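Local coordinates for sugar fermentation stimulation protein homolog (Pyrococcus furiosus, PDB 4DA2) that probably binds DNA, pairing an OB-fold domain with a PD-(D/E)xK nuclease-like domain that binds calcium ions, at residues Met2-Val7 and Gly219-Arg224; Lys75-Asp80 and Gly176-Val181. The protein carries 1 engineered substitution. All coordinates share one frame; numbering follows the deposited sequence.

Contact 1: Met2-Val7 and Gly219-Arg224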
loop_
_atom_site.group_PDB
_atom_site.type_symbol
_atom_site.label_atom_id
_atom_site.label_comp_id
_atom_site.label_asym_id
_atom_site.label_seq_id
_atom_site.Cartn_x
_atom_site.Cartn_y
_atom_site.Cartn_z
ATOM N N MET A 2 -5.272 14.501 8.388
ATOM C CA MET A 2 -4.975 14.267 9.793
ATOM C C MET A 2 -3.790 13.315 9.977
ATOM O O MET A 2 -3.479 12.512 9.088
ATOM C CB MET A 2 -6.227 13.807 10.566
ATOM C CG MET A 2 -6.823 12.475 10.175
ATOM S SD MET A 2 -8.538 12.304 10.766
ATOM C CE MET A 2 -8.345 12.580 12.522
ATOM N N LYS A 3 -3.109 13.430 11.113
ATOM C CA LYS A 3 -1.937 12.584 11.390
ATOM C C LYS A 3 -2.299 11.206 11.930
ATOM O O LYS A 3 -3.150 11.094 12.800
ATOM C CB LYS A 3 -1.008 13.316 12.353
ATOM C CG LYS A 3 0.145 12.468 12.869
ATOM C CD LYS A 3 1.298 13.330 13.342
ATOM C CE LYS A 3 1.103 13.778 14.767
ATOM N NZ LYS A 3 2.358 14.364 15.295
ATOM N N LEU A 4 -1.653 10.161 11.414
ATOM C CA LEU A 4 -1.904 8.799 11.877
ATOM C C LEU A 4 -0.854 8.315 12.852
ATOM O O LEU A 4 -1.176 7.631 13.827
ATOM C CB LEU A 4 -1.921 7.799 10.712
ATOM C CG LEU A 4 -3.032 7.863 9.684
ATOM C CD1 LEU A 4 -2.848 6.775 8.645
ATOM C CD2 LEU A 4 -4.421 7.777 10.351
ATOM N N MET A 5 0.411 8.606 12.538
ATOM C CA MET A 5 1.547 8.041 13.254
ATOM C C MET A 5 2.835 8.765 12.799
ATOM O O MET A 5 2.787 9.615 11.922
ATOM C CB MET A 5 1.697 6.536 12.985
ATOM C CG MET A 5 1.684 6.132 11.503
ATOM S SD MET A 5 1.937 4.369 11.206
ATOM C CE MET A 5 3.635 4.133 11.728
ATOM N N GLU A 6 3.946 8.376 13.407
ATOM C CA GLU A 6 5.253 8.955 13.128
ATOM C C GLU A 6 6.278 7.853 12.994
ATOM O O GLU A 6 6.241 6.861 13.728
ATOM C CB GLU A 6 5.665 9.896 14.260
ATOM C CG GLU A 6 4.731 11.065 14.467
ATOM C CD GLU A 6 4.993 11.811 15.760
ATOM O OE1 GLU A 6 5.649 11.254 16.676
ATOM O OE2 GLU A 6 4.523 12.956 15.854
ATOM N N VAL A 7 7.203 8.042 12.062
ATOM C CA VAL A 7 8.328 7.144 11.889
ATOM C C VAL A 7 9.591 7.888 12.316
ATOM O O VAL A 7 9.878 8.973 11.821
ATOM C CB VAL A 7 8.446 6.701 10.421
ATOM C CG1 VAL A 7 9.746 5.933 10.170
ATOM C CG2 VAL A 7 7.235 5.871 10.030
ATOM N N GLY A 219 8.770 12.765 9.273
ATOM C CA GLY A 219 8.425 11.402 9.670
ATOM C C GLY A 219 6.940 11.219 9.948
ATOM O O GLY A 219 6.484 10.085 10.107
ATOM N N GLU A 220 6.180 12.315 9.979
ATOM C CA GLU A 220 4.735 12.227 10.257
ATOM C C GLU A 220 3.984 11.641 9.077
ATOM O O GLU A 220 4.180 12.065 7.937
ATOM C CB GLU A 220 4.156 13.601 10.586
ATOM C CG GLU A 220 4.608 14.108 11.947
ATOM C CD GLU A 220 4.361 15.583 12.109
ATOM O OE1 GLU A 220 4.983 16.370 11.354
ATOM O OE2 GLU A 220 3.546 15.950 12.984
ATOM N N ILE A 221 3.118 10.676 9.360
ATOM C CA ILE A 221 2.335 10.040 8.303
ATOM C C ILE A 221 0.939 10.660 8.318
ATOM O O ILE A 221 0.270 10.723 9.355
ATOM C CB ILE A 221 2.304 8.501 8.428
ATOM C CG1 ILE A 221 3.692 7.914 8.099
ATOM C CG2 ILE A 221 1.200 7.877 7.512
ATOM C CD1 ILE A 221 3.715 6.403 8.023
ATOM N N ILE A 222 0.541 11.152 7.158
ATOM C CA ILE A 222 -0.659 11.980 7.025
ATOM C C ILE A 222 -1.732 11.239 6.214
ATOM O O ILE A 222 -1.485 10.767 5.099
ATOM C CB ILE A 222 -0.317 13.358 6.352
ATOM C CG1 ILE A 222 0.794 14.103 7.119
ATOM C CG2 ILE A 222 -1.557 14.248 6.218
ATOM C CD1 ILE A 222 0.545 14.213 8.622
ATOM N N TYR A 223 -2.946 11.188 6.760
ATOM C CA TYR A 223 -4.051 10.571 6.059
ATOM C C TYR A 223 -4.878 11.713 5.492
ATOM O O TYR A 223 -5.405 12.519 6.256
ATOM C CB TYR A 223 -4.867 9.702 7.047
ATOM C CG TYR A 223 -6.211 9.236 6.510
ATOM C CD1 TYR A 223 -6.330 8.656 5.226
ATOM C CD2 TYR A 223 -7.372 9.386 7.273
ATOM C CE1 TYR A 223 -7.563 8.237 4.736
ATOM C CE2 TYR A 223 -8.619 8.957 6.781
ATOM C CZ TYR A 223 -8.699 8.389 5.516
ATOM O OH TYR A 223 -9.925 7.979 5.027
ATOM N N ARG A 224 -4.959 11.794 4.158
ATOM C CA ARG A 224 -5.624 12.898 3.481
ATOM C C ARG A 224 -7.138 12.655 3.292
ATOM O O ARG A 224 -7.875 13.588 2.991
ATOM C CB ARG A 224 -4.937 13.236 2.149
ATOM C CG ARG A 224 -3.471 13.762 2.275
ATOM C CD ARG A 224 -3.010 14.406 0.943
ATOM N NE ARG A 224 -3.256 13.524 -0.198
ATOM C CZ ARG A 224 -2.501 12.475 -0.516
ATOM N NH1 ARG A 224 -1.420 12.185 0.196
ATOM N NH2 ARG A 224 -2.820 11.714 -1.557
#

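Contact 2: Lys75-Asp80 and Gly176-Val181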
loop_
_atom_site.group_PDB
_atom_site.type_symbol
_atom_site.label_atom_id
_atom_site.label_comp_id
_atom_site.label_asym_id
_atom_site.label_seq_id
_atom_site.Cartn_x
_atom_site.Cartn_y
_atom_site.Cartn_z
ATOM N N LYS A 75 7.278 16.064 -0.433
ATOM C CA LYS A 75 6.831 15.187 0.645
ATOM C C LYS A 75 7.509 13.842 0.376
ATOM O O LYS A 75 8.499 13.767 -0.399
ATOM C CB LYS A 75 5.281 15.042 0.633
ATOM C CG LYS A 75 4.446 16.348 0.646
ATOM C CD LYS A 75 4.407 17.007 2.021
ATOM C CE LYS A 75 3.293 18.082 2.191
ATOM N NZ LYS A 75 3.456 19.277 1.292
ATOM N N ILE A 76 6.966 12.772 0.956
ATOM C CA ILE A 76 7.505 11.428 0.733
ATOM C C ILE A 76 6.405 10.454 0.289
ATOM O O ILE A 76 5.397 10.324 0.993
ATOM C CB ILE A 76 8.180 10.891 1.996
ATOM C CG1 ILE A 76 9.379 11.793 2.369
ATOM C CG2 ILE A 76 8.653 9.441 1.755
ATOM C CD1 ILE A 76 9.889 11.619 3.823
ATOM N N ALA A 77 6.606 9.781 -0.854
ATOM C CA ALA A 77 5.719 8.684 -1.288
ATOM C C ALA A 77 6.150 7.436 -0.505
ATOM O O ALA A 77 7.333 7.120 -0.448
ATOM C CB ALA A 77 5.884 8.438 -2.759
ATOM N N ILE A 78 5.195 6.720 0.085
ATOM C CA ILE A 78 5.545 5.551 0.890
ATOM C C ILE A 78 5.431 4.329 -0.012
ATOM O O ILE A 78 4.313 3.918 -0.399
ATOM C CB ILE A 78 4.635 5.401 2.136
ATOM C CG1 ILE A 78 4.757 6.638 3.051
ATOM C CG2 ILE A 78 5.006 4.092 2.862
ATOM C CD1 ILE A 78 3.719 6.720 4.208
ATOM N N ILE A 79 6.571 3.724 -0.296
ATOM C CA ILE A 79 6.589 2.458 -1.054
ATOM C C ILE A 79 6.533 1.185 -0.233
ATOM O O ILE A 79 6.170 0.129 -0.771
ATOM C CB ILE A 79 7.801 2.388 -2.014
ATOM C CG1 ILE A 79 9.116 2.293 -1.246
ATOM C CG2 ILE A 79 7.751 3.571 -2.991
ATOM C CD1 ILE A 79 10.161 1.386 -1.925
ATOM N N ASP A 80 6.877 1.272 1.060
ATOM C CA ASP A 80 6.967 0.086 1.914
ATOM C C ASP A 80 5.563 -0.403 2.269
ATOM O O ASP A 80 4.779 0.319 2.902
ATOM C CB ASP A 80 7.766 0.385 3.192
ATOM C CG ASP A 80 8.015 -0.871 4.043
ATOM O OD1 ASP A 80 9.080 -1.505 3.890
ATOM O OD2 ASP A 80 7.147 -1.203 4.883
ATOM N N GLY A 176 -3.160 4.795 -1.648
ATOM C CA GLY A 176 -2.582 5.802 -2.550
ATOM C C GLY A 176 -1.625 6.640 -1.737
ATOM O O GLY A 176 -1.885 7.826 -1.436
ATOM N N ALA A 177 -0.516 6.008 -1.348
ATOM C CA ALA A 177 0.500 6.629 -0.501
ATOM C C ALA A 177 1.437 7.579 -1.257
ATOM O O ALA A 177 2.672 7.545 -1.056
ATOM C CB ALA A 177 1.323 5.554 0.241
ATOM N N LEU A 178 0.844 8.412 -2.122
ATOM C CA LEU A 178 1.548 9.463 -2.864
ATOM C C LEU A 178 0.959 10.786 -2.424
ATOM O O LEU A 178 -0.249 10.871 -2.249
ATOM C CB LEU A 178 1.206 9.361 -4.368
ATOM C CG LEU A 178 1.685 8.199 -5.228
ATOM C CD1 LEU A 178 1.120 8.342 -6.604
ATOM C CD2 LEU A 178 3.198 8.113 -5.289
ATOM N N PRO A 179 1.790 11.832 -2.300
ATOM C CA PRO A 179 1.213 13.164 -2.115
ATOM C C PRO A 179 0.546 13.611 -3.424
ATOM O O PRO A 179 0.824 13.057 -4.506
ATOM C CB PRO A 179 2.445 14.045 -1.819
ATOM C CG PRO A 179 3.577 13.337 -2.562
ATOM C CD PRO A 179 3.267 11.867 -2.407
ATOM N N ASN A 180 -0.347 14.587 -3.307
ATOM C CA ASN A 180 -1.014 15.243 -4.450
ATOM C C ASN A 180 -1.696 14.301 -5.443
ATOM O O ASN A 180 -1.498 14.387 -6.648
ATOM C CB ASN A 180 -0.059 16.208 -5.179
ATOM C CG ASN A 180 0.589 17.190 -4.231
ATOM O OD1 ASN A 180 1.589 16.867 -3.589
ATOM N ND2 ASN A 180 -0.008 18.373 -4.088
ATOM N N VAL A 181 -2.493 13.389 -4.919
ATOM C CA VAL A 181 -3.403 12.634 -5.748
ATOM C C VAL A 181 -4.752 12.754 -5.071
ATOM O O VAL A 181 -4.818 12.902 -3.847
ATOM C CB VAL A 181 -2.998 11.116 -5.898
ATOM C CG1 VAL A 181 -1.803 10.939 -6.841
ATOM C CG2 VAL A 181 -2.768 10.458 -4.530
#

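Contact 1: Met2-Val7 and Gly219-Arg224
Lys3 reaches across from the N-terminal strand 2-6 to Glu220 on strand 220-229. Four backbone hydrogen bonds join the antiparallel strands, and a fifth lies just beyond their ends. Met2 and Tyr223 form a hydrogen-bonded pair in which both residues give and accept: Tyr223 N meets Met2 O at 2.7 Å, and Met2 N is satisfied by Tyr223 O. Leu4 and Met5 then face Ile221 together, a classic beta bulge in strand 2-6: Leu4 N donates to Ile221 O in an almost straight bond (176° at the hydrogen), and Ile221 N donates to Met5 O. The fifth bond, Val7 N to Gly219 O, is 2.9 Å long, but its donor stands 41° above the carbonyl plane. On the face bearing Lys3, Glu6 and Glu220 the ammonium is gripped by two carboxylates. Lys3 NZ lies 2.6 Å from Glu6 OE2 and 3.0 Å from Glu220 OE2, where it takes the anti lone pair. An extended chi2 (157°) sets the lysine CD 3.7 Å from Glu220 CG. Glu6 and Glu220 run alongside in the same direction; the shared ammonium probably offsets the repulsion between their like charges. Glu220 OE1 is satisfied separately by Ser218 OG. An alanine in place of Glu220 would probably leave Lys3 with Glu6 as its one carboxylate partner in this network and Ser218 OG without its acceptor. The opposite face carries Met2, Met5, Ile221 and Tyr223, with Met5 CG 3.9 Å from Ile221 CB; Leu4, at the bulge, packs its CG 3.7 Å from Tyr223 CB. Helix 81-93 brings Leu83 against Met5 and Ile221, and Ala87 and Ile91 against Leu4, while strand 220-229 runs between strand 2-6 and its other antiparallel partner, strand 207-215.

Contact 2: Lys75-Asp80 and Gly176-Val181
Ala177 and Ile78 meet through both backbone and side chain. Ile78 N donates to Ala177 O at 2.9 Å, with the donor in the carbonyl plane, and the same oxygen takes a CA-H...O contact from Ala77 CA at 3.3 Å. The methyl of Ala177 points toward strand 75-78, where its CB lies 3.5 Å from Ile78 O and also packs against Ile78 CB. Beside this, Ala77 CB touches Leu178 CD2 at 3.7 Å; the leucine's CB points away, but its branched end returns to the strand. Pro179 covers the start of the strand, its CB 3.9 Å from Lys75 CB, and the side chains of Lys75 and Pro179 pass one another, oppositely directed. Farther out, Arg138 bonds the carbonyl oxygens of Pro179 and Asn180, which probably helps fix the backbone there, and Gln84 NE2 binds Ile78 O. Asp80 caps the following helix through OD2 to Leu83 N. The buried contact thus sets the last strand of the OB domain, paired antiparallel with strand 65-72, against the loop leaving strand 169-176 of the nuclease-like domain, with strand 127-139 behind Ala177 and Leu178 and strand 207-215 beside Lys75 and Pro179.

From the N terminus, the chain lays down strand 2-6, builds the OB domain, and reaches 75-80 at its end before helix 81-93 begins. The nuclease-like domain follows, and contact 2 closes a loop of 95 residues when 176-181 meets 75-80. Contact 1 closes later, over 211 residues, when 219-224 returns to 2-7; contact 2 is nested inside that loop. Contact 1 adds the chain's first strand to the large mixed sheet, whereas contact 2 joins the two domains. Their centres lie 11 Å apart, and they touch where Arg224 NH2 probably hydrogen-bonds Val181 O and where Ile221 CD1 packs against Ile78 CD1.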